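Local coordinates for protein beta-N-acetylhexosaminidase (Bacteroides fragilis, PDB 4PYS) that probably releases terminal N-acetylhexosamine residues from glycans, as a family 20 beta-N-acetylhexosaminidase, at residues A[273-278]-A[332-337]; A[225-230]-A[321-326]; A[161-166]-A[283-288]; A[42-47]-A[213-218]. All coordinates share one frame; numbering follows the deposited sequence.

Contact 1 (A[273-278]-A[332-337])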
loop_
_atom_site.group_PDB
_atom_site.type_symbol
_atom_site.label_atom_id
_atom_site.label_comp_id
_atom_site.label_asym_id
_atom_site.label_seq_id
_atom_site.Cartn_x
_atom_site.Cartn_y
_atom_site.Cartn_z
ATOM N N VAL A 273 -4.793 -0.664 22.489
ATOM C CA VAL A 273 -3.950 -1.062 21.362
ATOM C C VAL A 273 -3.881 0.062 20.327
ATOM O O VAL A 273 -2.807 0.408 19.843
ATOM C CB VAL A 273 -4.451 -2.357 20.686
ATOM C CG1 VAL A 273 -3.707 -2.602 19.372
ATOM C CG2 VAL A 273 -4.279 -3.543 21.613
ATOM N N LEU A 274 -5.026 0.643 19.998
ATOM C CA LEU A 274 -5.050 1.714 19.007
ATOM C C LEU A 274 -4.323 2.968 19.500
ATOM O O LEU A 274 -3.780 3.734 18.694
ATOM C CB LEU A 274 -6.487 2.047 18.598
ATOM C CG LEU A 274 -7.197 0.985 17.759
ATOM C CD1 LEU A 274 -8.522 1.502 17.308
ATOM C CD2 LEU A 274 -6.374 0.617 16.545
ATOM N N ASP A 275 -4.314 3.177 20.814
ATOM C CA ASP A 275 -3.539 4.268 21.401
ATOM C C ASP A 275 -2.074 4.134 20.977
ATOM O O ASP A 275 -1.467 5.098 20.511
ATOM C CB ASP A 275 -3.655 4.281 22.931
ATOM C CG ASP A 275 -4.944 4.929 23.422
ATOM O OD1 ASP A 275 -5.709 5.452 22.588
ATOM O OD2 ASP A 275 -5.192 4.925 24.649
ATOM N N GLU A 276 -1.517 2.931 21.111
ATOM C CA GLU A 276 -0.119 2.715 20.755
ATOM C C GLU A 276 0.097 2.747 19.251
ATOM O O GLU A 276 1.075 3.329 18.770
ATOM C CB GLU A 276 0.417 1.419 21.370
ATOM C CG GLU A 276 0.701 1.585 22.864
ATOM C CD GLU A 276 1.514 0.452 23.464
ATOM O OE1 GLU A 276 2.436 -0.059 22.795
ATOM O OE2 GLU A 276 1.231 0.082 24.619
ATOM N N VAL A 277 -0.823 2.134 18.513
ATOM C CA VAL A 277 -0.769 2.180 17.054
ATOM C C VAL A 277 -0.749 3.623 16.544
ATOM O O VAL A 277 0.004 3.957 15.629
ATOM C CB VAL A 277 -1.922 1.387 16.423
ATOM C CG1 VAL A 277 -1.960 1.595 14.912
ATOM C CG2 VAL A 277 -1.752 -0.091 16.717
ATOM N N CYS A 278 -1.554 4.490 17.143
ATOM C CA CYS A 278 -1.570 5.882 16.707
ATOM C C CYS A 278 -0.295 6.649 17.081
ATOM O O CYS A 278 0.112 7.566 16.365
ATOM C CB CYS A 278 -2.834 6.593 17.196
ATOM S SG CYS A 278 -4.303 5.994 16.317
ATOM N N LYS A 332 -11.679 8.731 15.471
ATOM C CA LYS A 332 -12.132 10.081 15.148
ATOM C C LYS A 332 -11.675 11.101 16.190
ATOM O O LYS A 332 -11.215 12.189 15.836
ATOM C CB LYS A 332 -13.655 10.129 14.992
ATOM C CG LYS A 332 -14.174 11.480 14.522
ATOM C CD LYS A 332 -15.641 11.418 14.158
ATOM C CE LYS A 332 -16.196 12.811 13.913
ATOM N NZ LYS A 332 -17.628 12.762 13.516
ATOM N N GLN A 333 -11.777 10.749 17.468
ATOM C CA GLN A 333 -11.360 11.670 18.529
ATOM C C GLN A 333 -9.834 11.790 18.581
ATOM O O GLN A 333 -9.295 12.687 19.221
ATOM C CB GLN A 333 -11.964 11.287 19.891
ATOM C CG GLN A 333 -11.282 10.141 20.636
ATOM C CD GLN A 333 -12.071 9.701 21.872
ATOM O OE1 GLN A 333 -13.289 9.522 21.812
ATOM N NE2 GLN A 333 -11.378 9.528 22.994
ATOM N N LYS A 334 -9.146 10.892 17.881
ATOM C CA LYS A 334 -7.695 10.970 17.727
ATOM C C LYS A 334 -7.294 11.672 16.434
ATOM O O LYS A 334 -6.106 11.804 16.134
ATOM C CB LYS A 334 -7.084 9.573 17.730
ATOM C CG LYS A 334 -7.223 8.849 19.046
ATOM C CD LYS A 334 -6.351 7.620 19.040
ATOM C CE LYS A 334 -5.772 7.388 20.411
ATOM N NZ LYS A 334 -4.869 8.482 20.875
ATOM N N GLY A 335 -8.283 12.105 15.660
ATOM C CA GLY A 335 -8.006 12.792 14.410
ATOM C C GLY A 335 -7.625 11.882 13.260
ATOM O O GLY A 335 -7.029 12.337 12.281
ATOM N N ARG A 336 -7.972 10.601 13.355
ATOM C CA ARG A 336 -7.678 9.668 12.270
ATOM C C ARG A 336 -8.953 9.232 11.558
ATOM O O ARG A 336 -10.061 9.365 12.098
ATOM C CB ARG A 336 -6.941 8.436 12.801
ATOM C CG ARG A 336 -5.759 8.762 13.691
ATOM C CD ARG A 336 -4.675 9.576 12.963
ATOM N NE ARG A 336 -3.605 9.915 13.900
ATOM C CZ ARG A 336 -2.494 9.202 14.047
ATOM N NH1 ARG A 336 -2.285 8.130 13.295
ATOM N NH2 ARG A 336 -1.589 9.562 14.942
ATOM N N LYS A 337 -8.783 8.746 10.338
ATOM C CA LYS A 337 -9.856 8.113 9.583
ATOM C C LYS A 337 -9.736 6.602 9.734
ATOM O O LYS A 337 -8.637 6.077 9.917
ATOM C CB LYS A 337 -9.785 8.518 8.111
ATOM C CG LYS A 337 -10.126 10.001 7.909
ATOM C CD LYS A 337 -10.135 10.403 6.443
ATOM C CE LYS A 337 -10.583 11.859 6.279
ATOM N NZ LYS A 337 -11.923 12.108 6.891
HETATM O O HOH W 1 -2.113 7.790 20.597
#
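The backbone carbonyl Cys278 O takes a hydrogen bond from Arg336 NH2 at 3.0 Å. The bond is bent, with an N-H...O angle of 140°, and the donor lies 30° out of the carbonyl plane. Cys278 CB sits over the rim of one face of the same guanidinium, 3.9 Å from NH2, while Arg336 NH1 bonds to Phe281 O, so the arginine gathers carbonyls at and just beyond the end of helix 264-280. The chain of Lys334 bends at its last two torsions, passing Cys278 SG with CD at 3.8 Å before its amine turns to Asp275. Lys334 NZ and Asp275 OD1 form a loose salt bridge at 3.6 Å, and a water accepts from Lys334 NZ and donates to Asp275 O. Asp275 OD1 is also hydrogen-bonded to Tyr330 OH. Helix 316-333 ends within segment 332-337, in a Schellman motif at Gly335. The chemistry implies a polar seam in which cationic side chains meet carbonyls and a carboxylate, probably complementing the negative end of the helix dipole.

Contact 2 (A[225-230]-A[321-326])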
loop_
_atom_site.group_PDB
_atom_site.type_symbol
_atom_site.label_atom_id
_atom_site.label_comp_id
_atom_site.label_asym_id
_atom_site.label_seq_id
_atom_site.Cartn_x
_atom_site.Cartn_y
_atom_site.Cartn_z
ATOM N N ASP A 225 -6.614 -5.906 12.662
ATOM C CA ASP A 225 -7.884 -6.569 12.391
ATOM C C ASP A 225 -8.720 -6.821 13.630
ATOM O O ASP A 225 -8.246 -7.373 14.621
ATOM C CB ASP A 225 -7.657 -7.877 11.641
ATOM C CG ASP A 225 -7.723 -7.684 10.167
ATOM O OD1 ASP A 225 -7.881 -6.512 9.788
ATOM O OD2 ASP A 225 -7.625 -8.662 9.400
HETATM N N MSE A 226 -9.977 -6.409 13.549
HETATM C CA MSE A 226 -10.929 -6.625 14.619
HETATM C C MSE A 226 -12.308 -6.567 13.965
HETATM O O MSE A 226 -12.498 -5.837 12.986
HETATM C CB MSE A 226 -10.763 -5.551 15.698
HETATM C CG MSE A 226 -10.767 -4.129 15.161
HETATM SE SE MSE A 226 -10.355 -2.818 16.548
HETATM C CE MSE A 226 -8.439 -3.171 16.711
ATOM N N PRO A 227 -13.269 -7.354 14.477
ATOM C CA PRO A 227 -13.131 -8.246 15.636
ATOM C C PRO A 227 -12.608 -9.625 15.248
ATOM O O PRO A 227 -12.248 -10.408 16.129
ATOM C CB PRO A 227 -14.568 -8.364 16.142
ATOM C CG PRO A 227 -15.392 -8.278 14.893
ATOM C CD PRO A 227 -14.648 -7.347 13.954
ATOM N N GLY A 228 -12.562 -9.911 13.949
ATOM C CA GLY A 228 -12.110 -11.206 13.465
ATOM C C GLY A 228 -10.601 -11.247 13.314
ATOM O O GLY A 228 -9.920 -10.284 13.669
ATOM N N HIS A 229 -10.082 -12.359 12.792
ATOM C CA HIS A 229 -8.636 -12.565 12.676
ATOM C C HIS A 229 -7.929 -12.350 14.016
ATOM O O HIS A 229 -6.874 -11.720 14.085
ATOM C CB HIS A 229 -8.053 -11.651 11.599
ATOM C CG HIS A 229 -8.703 -11.817 10.263
ATOM N ND1 HIS A 229 -8.197 -12.650 9.289
ATOM C CD2 HIS A 229 -9.834 -11.278 9.750
ATOM C CE1 HIS A 229 -8.984 -12.611 8.228
ATOM N NE2 HIS A 229 -9.984 -11.786 8.482
ATOM N N ALA A 230 -8.523 -12.885 15.076
ATOM C CA ALA A 230 -8.076 -12.596 16.435
ATOM C C ALA A 230 -7.413 -13.786 17.123
ATOM O O ALA A 230 -6.918 -13.649 18.240
ATOM C CB ALA A 230 -9.246 -12.102 17.267
ATOM N N LEU A 321 -21.263 -3.839 13.307
ATOM C CA LEU A 321 -21.354 -2.432 12.922
ATOM C C LEU A 321 -21.203 -1.512 14.135
ATOM O O LEU A 321 -20.452 -0.534 14.091
ATOM C CB LEU A 321 -22.684 -2.154 12.223
ATOM C CG LEU A 321 -22.805 -2.679 10.798
ATOM C CD1 LEU A 321 -24.178 -2.406 10.207
ATOM C CD2 LEU A 321 -21.755 -2.012 9.977
ATOM N N TRP A 322 -21.929 -1.823 15.204
ATOM C CA TRP A 322 -21.832 -1.061 16.448
ATOM C C TRP A 322 -20.396 -1.053 16.953
ATOM O O TRP A 322 -19.855 -0.003 17.301
ATOM C CB TRP A 322 -22.751 -1.648 17.520
ATOM C CG TRP A 322 -22.619 -0.960 18.857
ATOM C CD1 TRP A 322 -23.254 0.180 19.261
ATOM C CD2 TRP A 322 -21.804 -1.377 19.961
ATOM N NE1 TRP A 322 -22.884 0.497 20.550
ATOM C CE2 TRP A 322 -21.994 -0.442 20.999
ATOM C CE3 TRP A 322 -20.930 -2.448 20.170
ATOM C CZ2 TRP A 322 -21.340 -0.548 22.228
ATOM C CZ3 TRP A 322 -20.283 -2.551 21.391
ATOM C CH2 TRP A 322 -20.491 -1.607 22.402
ATOM N N PHE A 323 -19.786 -2.232 16.982
ATOM C CA PHE A 323 -18.395 -2.370 17.380
ATOM C C PHE A 323 -17.465 -1.551 16.478
ATOM O O PHE A 323 -16.596 -0.822 16.961
ATOM C CB PHE A 323 -17.985 -3.841 17.355
ATOM C CG PHE A 323 -16.516 -4.052 17.546
ATOM C CD1 PHE A 323 -15.974 -4.099 18.822
ATOM C CD2 PHE A 323 -15.671 -4.189 16.448
ATOM C CE1 PHE A 323 -14.618 -4.278 19.003
ATOM C CE2 PHE A 323 -14.314 -4.370 16.622
ATOM C CZ PHE A 323 -13.787 -4.416 17.903
ATOM N N SER A 324 -17.642 -1.684 15.169
ATOM C CA SER A 324 -16.837 -0.935 14.216
ATOM C C SER A 324 -17.041 0.557 14.424
ATOM O O SER A 324 -16.105 1.345 14.328
ATOM C CB SER A 324 -17.209 -1.320 12.784
ATOM O OG SER A 324 -16.886 -2.671 12.530
ATOM N N ALA A 325 -18.274 0.938 14.724
ATOM C CA ALA A 325 -18.596 2.337 14.975
ATOM C C ALA A 325 -17.858 2.879 16.203
ATOM O O ALA A 325 -17.339 3.995 16.175
ATOM C CB ALA A 325 -20.098 2.507 15.141
ATOM N N ARG A 326 -17.817 2.094 17.277
ATOM C CA ARG A 326 -17.133 2.517 18.498
ATOM C C ARG A 326 -15.638 2.733 18.260
ATOM O O ARG A 326 -15.052 3.692 18.768
ATOM C CB ARG A 326 -17.335 1.502 19.627
ATOM C CG ARG A 326 -18.777 1.299 20.078
ATOM C CD ARG A 326 -19.471 2.610 20.439
ATOM N NE ARG A 326 -20.532 2.908 19.480
ATOM C CZ ARG A 326 -20.724 4.096 18.917
ATOM N NH1 ARG A 326 -19.935 5.117 19.228
ATOM N NH2 ARG A 326 -21.708 4.271 18.047
#
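A loop at the C-terminal end of barrel strand 219-223 rests here on helix 316-333 through a buried Met-aromatic contact. Phe323 reaches from the helix with CG anti to its backbone N (chi1 171°), which carries the CE2 and CZ corner of the ring to Met226 and Pro227. Selenomethionine 226 crosses the phenylalanine at roughly a right angle. Its CB lies in the ring plane at the edge, 3.9 Å from Phe323 CZ, and Met226 CG stands 3.8 Å from Phe323 CE2. The selenium approaches obliquely, 5.1 Å from the ring centroid and 66° off the ring normal, with Met226 SE 4.0 Å from Phe323 CZ. Pro227, which follows a cis peptide bond, runs past the phenylalanine in the opposite direction and places its CD 4.0 Å from Phe323 CE2. Leu270 of helix 264-280 touches both Met226 and Phe323, closing a shared hydrophobic cluster. Two residues on in the same loop, His229 bonds through ND1 to Glu170 and through NE2 to Asp291. In (beta/alpha)8 barrels the loops after the C-terminal ends of the strands carry the active site, and these histidine bonds are consistent with this loop being one of them.

Contact 3 (A[161-166]-A[283-288])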
loop_
_atom_site.group_PDB
_atom_site.type_symbol
_atom_site.label_atom_id
_atom_site.label_comp_id
_atom_site.label_asym_id
_atom_site.label_seq_id
_atom_site.Cartn_x
_atom_site.Cartn_y
_atom_site.Cartn_z
HETATM N N MSE A 161 3.530 5.275 -6.052
HETATM C CA MSE A 161 2.441 5.134 -5.086
HETATM C C MSE A 161 2.708 5.990 -3.879
HETATM O O MSE A 161 3.806 6.545 -3.741
HETATM C CB MSE A 161 2.315 3.672 -4.684
HETATM C CG MSE A 161 2.026 2.830 -5.898
HETATM SE SE MSE A 161 1.751 0.983 -5.351
HETATM C CE MSE A 161 1.637 0.196 -7.143
ATOM N N ASN A 162 1.701 6.148 -3.026
ATOM C CA ASN A 162 1.889 6.974 -1.841
ATOM C C ASN A 162 1.527 6.332 -0.512
ATOM O O ASN A 162 1.754 6.943 0.535
ATOM C CB ASN A 162 1.212 8.353 -1.963
ATOM C CG ASN A 162 -0.258 8.278 -2.357
ATOM O OD1 ASN A 162 -0.832 7.198 -2.510
ATOM N ND2 ASN A 162 -0.882 9.458 -2.517
ATOM N N TYR A 163 0.981 5.118 -0.534
ATOM C CA TYR A 163 0.681 4.428 0.721
ATOM C C TYR A 163 1.178 3.000 0.677
ATOM O O TYR A 163 1.051 2.318 -0.334
ATOM C CB TYR A 163 -0.827 4.399 1.020
ATOM C CG TYR A 163 -1.450 5.749 1.258
ATOM C CD1 TYR A 163 -1.407 6.353 2.512
ATOM C CD2 TYR A 163 -2.086 6.422 0.226
ATOM C CE1 TYR A 163 -1.992 7.604 2.727
ATOM C CE2 TYR A 163 -2.663 7.677 0.431
ATOM C CZ TYR A 163 -2.610 8.257 1.674
ATOM O OH TYR A 163 -3.192 9.497 1.865
ATOM N N PHE A 164 1.721 2.543 1.799
ATOM C CA PHE A 164 2.049 1.137 1.962
ATOM C C PHE A 164 1.129 0.641 3.062
ATOM O O PHE A 164 1.205 1.101 4.207
ATOM C CB PHE A 164 3.515 0.963 2.368
ATOM C CG PHE A 164 3.900 -0.466 2.694
ATOM C CD1 PHE A 164 4.119 -1.394 1.677
ATOM C CD2 PHE A 164 4.063 -0.870 4.013
ATOM C CE1 PHE A 164 4.482 -2.713 1.976
ATOM C CE2 PHE A 164 4.416 -2.191 4.331
ATOM C CZ PHE A 164 4.630 -3.110 3.311
ATOM N N HIS A 165 0.242 -0.280 2.705
ATOM C CA HIS A 165 -0.764 -0.803 3.633
ATOM C C HIS A 165 -0.165 -2.058 4.260
ATOM O O HIS A 165 0.131 -3.024 3.561
ATOM C CB HIS A 165 -2.021 -1.088 2.795
ATOM C CG HIS A 165 -3.125 -1.793 3.514
ATOM N ND1 HIS A 165 -4.303 -2.136 2.883
ATOM C CD2 HIS A 165 -3.245 -2.234 4.791
ATOM C CE1 HIS A 165 -5.094 -2.765 3.731
ATOM N NE2 HIS A 165 -4.479 -2.832 4.901
ATOM N N TRP A 166 0.061 -2.024 5.572
ATOM C CA TRP A 166 0.808 -3.081 6.245
ATOM C C TRP A 166 -0.162 -3.930 7.069
ATOM O O TRP A 166 -0.630 -3.502 8.119
ATOM C CB TRP A 166 1.874 -2.455 7.159
ATOM C CG TRP A 166 3.022 -3.364 7.512
ATOM C CD1 TRP A 166 3.236 -4.638 7.066
ATOM C CD2 TRP A 166 4.116 -3.052 8.386
ATOM N NE1 TRP A 166 4.404 -5.140 7.619
ATOM C CE2 TRP A 166 4.960 -4.182 8.428
ATOM C CE3 TRP A 166 4.458 -1.927 9.145
ATOM C CZ2 TRP A 166 6.126 -4.225 9.212
ATOM C CZ3 TRP A 166 5.621 -1.962 9.912
ATOM C CH2 TRP A 166 6.435 -3.110 9.947
ATOM N N SER A 283 0.221 8.055 10.226
ATOM C CA SER A 283 -0.771 7.983 9.141
ATOM C C SER A 283 -2.150 8.521 9.533
ATOM O O SER A 283 -2.699 8.149 10.561
ATOM C CB SER A 283 -0.921 6.537 8.674
ATOM O OG SER A 283 -1.966 6.413 7.722
ATOM N N ALA A 284 -2.701 9.395 8.698
ATOM C CA ALA A 284 -4.048 9.912 8.901
ATOM C C ALA A 284 -5.096 8.799 8.823
ATOM O O ALA A 284 -6.220 8.951 9.334
ATOM C CB ALA A 284 -4.345 10.992 7.878
ATOM N N TYR A 285 -4.722 7.696 8.175
ATOM C CA TYR A 285 -5.605 6.553 7.979
ATOM C C TYR A 285 -5.147 5.327 8.768
ATOM O O TYR A 285 -3.978 4.928 8.703
ATOM C CB TYR A 285 -5.601 6.153 6.504
ATOM C CG TYR A 285 -6.183 7.198 5.601
ATOM C CD1 TYR A 285 -7.537 7.204 5.310
ATOM C CD2 TYR A 285 -5.375 8.165 5.017
ATOM C CE1 TYR A 285 -8.079 8.152 4.475
ATOM C CE2 TYR A 285 -5.912 9.120 4.174
ATOM C CZ TYR A 285 -7.265 9.111 3.912
ATOM O OH TYR A 285 -7.820 10.059 3.076
ATOM N N ILE A 286 -6.079 4.705 9.481
ATOM C CA ILE A 286 -5.791 3.436 10.162
ATOM C C ILE A 286 -6.815 2.423 9.684
ATOM O O ILE A 286 -8.015 2.717 9.682
ATOM C CB ILE A 286 -5.936 3.584 11.690
ATOM C CG1 ILE A 286 -5.080 4.742 12.214
ATOM C CG2 ILE A 286 -5.588 2.267 12.395
ATOM C CD1 ILE A 286 -3.572 4.479 12.174
ATOM N N HIS A 287 -6.360 1.237 9.292
ATOM C CA HIS A 287 -7.256 0.224 8.745
ATOM C C HIS A 287 -7.669 -0.701 9.890
ATOM O O HIS A 287 -6.811 -1.208 10.608
ATOM C CB HIS A 287 -6.524 -0.583 7.673
ATOM C CG HIS A 287 -7.426 -1.272 6.691
ATOM N ND1 HIS A 287 -8.406 -2.167 7.070
ATOM C CD2 HIS A 287 -7.470 -1.220 5.336
ATOM C CE1 HIS A 287 -9.031 -2.615 5.996
ATOM N NE2 HIS A 287 -8.478 -2.061 4.930
ATOM N N LEU A 288 -8.967 -0.911 10.068
ATOM C CA LEU A 288 -9.447 -1.752 11.166
ATOM C C LEU A 288 -10.030 -3.074 10.670
ATOM O O LEU A 288 -10.700 -3.783 11.422
ATOM C CB LEU A 288 -10.483 -1.004 12.010
ATOM C CG LEU A 288 -9.968 0.246 12.722
ATOM C CD1 LEU A 288 -11.083 0.914 13.525
ATOM C CD2 LEU A 288 -8.770 -0.092 13.620
#
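Tyr163 and Tyr285, with His165 and His287 beyond them, form two aromatic layers in the TIM-type barrel of the catalytic domain. Strands 163-170 and 285-287 lie on either side of strand 219-223 in the barrel wall, and their inward side chains meet past it. The strands are not paired with each other: their closest CA atoms, those of His165 and His287, are 8.3 Å apart, and side chains alone bridge the gap. In the first layer the ring planes of Tyr163 and Tyr285 stand at 86° with centroids 5.8 Å apart, yet the approach is oblique. The hydroxyl end of Tyr163 leads, its OH 3.6 Å from Tyr285 CE2. Tyr163 also stacks on Trp132, so its ring is held from the neighbouring strand as well. The histidine layer is turned quite differently. The His165 and His287 rings lie 20° from parallel but are slid apart, with little overlap and 4.6 Å between centroids. His165 swings its ring to the side opposite its amide nitrogen (chi1 173°), which brings it in toward His287 although its CB does not point straight across. Polar partners anchor both rings: His165 NE2 bonds to Glu223 OE1, His287 NE2 to Gln359 OE1, and His287 ND1 to Gly289 N. These bonds satisfy three ring nitrogens; the two on His287 should fix its rotation. The nearest approach is between carbons, His165 CE1 lying 3.3 Å from His287 CD2.

Contact 4 (A[42-47]-A[213-218])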
loop_
_atom_site.group_PDB
_atom_site.type_symbol
_atom_site.label_atom_id
_atom_site.label_comp_id
_atom_site.label_asym_id
_atom_site.label_seq_id
_atom_site.Cartn_x
_atom_site.Cartn_y
_atom_site.Cartn_z
ATOM N N PHE A 42 13.419 15.206 0.930
ATOM C CA PHE A 42 13.551 14.372 -0.263
ATOM C C PHE A 42 14.990 14.000 -0.580
ATOM O O PHE A 42 15.248 13.105 -1.387
ATOM C CB PHE A 42 12.894 15.042 -1.475
ATOM C CG PHE A 42 13.500 16.365 -1.857
ATOM C CD1 PHE A 42 14.603 16.421 -2.697
ATOM C CD2 PHE A 42 12.949 17.552 -1.398
ATOM C CE1 PHE A 42 15.156 17.631 -3.058
ATOM C CE2 PHE A 42 13.494 18.765 -1.755
ATOM C CZ PHE A 42 14.601 18.805 -2.591
ATOM N N ILE A 43 15.933 14.672 0.067
ATOM C CA ILE A 43 17.319 14.577 -0.357
ATOM C C ILE A 43 17.998 13.234 -0.047
ATOM O O ILE A 43 18.919 12.830 -0.755
ATOM C CB ILE A 43 18.152 15.762 0.173
ATOM C CG1 ILE A 43 19.307 16.052 -0.781
ATOM C CG2 ILE A 43 18.621 15.515 1.601
ATOM C CD1 ILE A 43 18.849 16.275 -2.219
ATOM N N ARG A 44 17.553 12.540 0.999
ATOM C CA ARG A 44 18.125 11.233 1.306
ATOM C C ARG A 44 17.870 10.238 0.166
ATOM O O ARG A 44 18.721 9.395 -0.139
ATOM C CB ARG A 44 17.594 10.698 2.637
ATOM C CG ARG A 44 18.259 11.336 3.854
ATOM C CD ARG A 44 17.845 10.655 5.152
ATOM N NE ARG A 44 16.639 11.252 5.721
ATOM C CZ ARG A 44 16.642 12.313 6.525
ATOM N NH1 ARG A 44 17.790 12.898 6.847
ATOM N NH2 ARG A 44 15.502 12.793 7.003
ATOM N N LEU A 45 16.715 10.359 -0.481
ATOM C CA LEU A 45 16.396 9.493 -1.620
ATOM C C LEU A 45 17.288 9.815 -2.815
ATOM O O LEU A 45 17.747 8.915 -3.526
ATOM C CB LEU A 45 14.920 9.610 -2.013
ATOM C CG LEU A 45 14.430 8.679 -3.126
ATOM C CD1 LEU A 45 14.552 7.215 -2.698
ATOM C CD2 LEU A 45 12.989 9.000 -3.524
ATOM N N PHE A 46 17.525 11.103 -3.038
ATOM C CA PHE A 46 18.409 11.532 -4.115
ATOM C C PHE A 46 19.823 10.989 -3.902
ATOM O O PHE A 46 20.452 10.481 -4.838
ATOM C CB PHE A 46 18.438 13.069 -4.197
ATOM C CG PHE A 46 19.339 13.591 -5.277
ATOM C CD1 PHE A 46 18.865 13.738 -6.575
ATOM C CD2 PHE A 46 20.662 13.922 -5.002
ATOM C CE1 PHE A 46 19.689 14.202 -7.581
ATOM C CE2 PHE A 46 21.497 14.387 -6.004
ATOM C CZ PHE A 46 21.009 14.530 -7.298
ATOM N N TYR A 47 20.332 11.099 -2.678
ATOM C CA TYR A 47 21.682 10.615 -2.382
ATOM C C TYR A 47 21.782 9.101 -2.572
ATOM O O TYR A 47 22.811 8.570 -2.988
ATOM C CB TYR A 47 22.098 10.977 -0.953
ATOM C CG TYR A 47 22.268 12.461 -0.686
ATOM C CD1 TYR A 47 22.684 13.333 -1.687
ATOM C CD2 TYR A 47 22.016 12.986 0.577
ATOM C CE1 TYR A 47 22.836 14.688 -1.436
ATOM C CE2 TYR A 47 22.166 14.330 0.837
ATOM C CZ TYR A 47 22.577 15.178 -0.173
ATOM O OH TYR A 47 22.723 16.520 0.091
ATOM N N ALA A 213 10.217 4.979 5.048
ATOM C CA ALA A 213 9.101 5.262 4.160
ATOM C C ALA A 213 8.961 6.763 3.923
ATOM O O ALA A 213 8.767 7.196 2.794
ATOM C CB ALA A 213 7.818 4.687 4.733
ATOM N N ALA A 214 9.059 7.551 4.991
ATOM C CA ALA A 214 8.915 9.003 4.879
ATOM C C ALA A 214 9.940 9.592 3.911
ATOM O O ALA A 214 9.622 10.511 3.154
ATOM C CB ALA A 214 9.030 9.663 6.254
ATOM N N ASP A 215 11.157 9.046 3.925
ATOM C CA ASP A 215 12.222 9.518 3.040
ATOM C C ASP A 215 11.900 9.274 1.577
ATOM O O ASP A 215 12.523 9.863 0.692
ATOM C CB ASP A 215 13.553 8.844 3.377
ATOM C CG ASP A 215 14.172 9.386 4.639
ATOM O OD1 ASP A 215 13.837 10.532 5.006
ATOM O OD2 ASP A 215 14.988 8.669 5.257
ATOM N N ARG A 216 10.948 8.393 1.307
ATOM C CA ARG A 216 10.575 8.144 -0.080
ATOM C C ARG A 216 9.088 8.375 -0.360
ATOM O O ARG A 216 8.513 7.797 -1.281
ATOM C CB ARG A 216 11.092 6.771 -0.564
ATOM C CG ARG A 216 10.717 5.575 0.276
ATOM C CD ARG A 216 11.838 4.516 0.273
ATOM N NE ARG A 216 12.940 4.941 1.135
ATOM C CZ ARG A 216 14.225 4.843 0.815
ATOM N NH1 ARG A 216 15.149 5.279 1.654
ATOM N NH2 ARG A 216 14.586 4.315 -0.340
ATOM N N GLY A 217 8.473 9.253 0.430
ATOM C CA GLY A 217 7.130 9.729 0.144
ATOM C C GLY A 217 6.006 8.745 0.409
ATOM O O GLY A 217 4.909 8.887 -0.138
ATOM N N ILE A 218 6.275 7.750 1.251
ATOM C CA ILE A 218 5.293 6.699 1.523
ATOM C C ILE A 218 4.726 6.839 2.930
ATOM O O ILE A 218 5.484 6.931 3.891
ATOM C CB ILE A 218 5.926 5.299 1.390
ATOM C CG1 ILE A 218 6.345 5.044 -0.060
ATOM C CG2 ILE A 218 4.943 4.225 1.847
ATOM C CD1 ILE A 218 5.189 5.150 -1.056
HETATM O O HOH W 2 15.091 12.888 3.087
HETATM O O HOH W 3 14.554 11.484 1.211
#
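The Schellman-type end of helix 203-214 docks here against the first turn of helix 43-49, joining the barrel of the catalytic domain to the preceding family 20 domain 2. Asp215, within the type I turn at that end, meets Arg44 in a salt bridge. Arg44 NE gives Asp215 OD1 a nearly straight hydrogen bond of 3.0 Å at 164°, while NH2 adds a weak one to the same oxygen. The carboxylate meets the guanidinium at its edge, but the two planes are 53° apart, and OD1 is reached from above its own carboxylate plane. A bend at chi3 of Arg44 (-89°) turns NE back to the acid. In the turn itself Ile218 N bonds back to Ala213 O and Gly217 N to Ala214 O, and Gly217 supplies the positive phi that ends the helix. A water lies 2.6 Å from Asp215 O and accepts from Leu45 N at 3.0 Å. Beside it Leu45 CD1 lies over one face of the Arg216 guanidinium, 3.7 Å from NH2. That guanidinium is tied by salt bridges to Asp154 and Glu48 and by NE to Tyr212 O. Thus the chemistry pairs charge at the more exposed side with a leucine laid on an arginine whose charge is probably balanced by Asp154 and Glu48, and the first-turn amide of Leu45 is met by water between the domains.

How the contacts relate
Contact 3 lies nearest the middle of the chain and joins barrel strands through aromatic side chains. Contacts 1 and 2 are farther out and share helix 316-333, but differ in chemistry: contact 2 is fully buried and apolar, whereas contact 1, at the helix end, is partly buried and rich in charge. Contact 1 runs directly into contact 3, since Lys337 probably bonds by backbone to Ala284 and Ile286, at the start of strand 285-287. Contact 4 alone spans the two family 20 domains. It combines a salt bridge with bridging waters, and it reaches contact 3 through Ile218, which packs on Met161 and Phe164. Contacts 2 and 4 lie on opposite sides of the chain's centre, their centres about 35 Å apart.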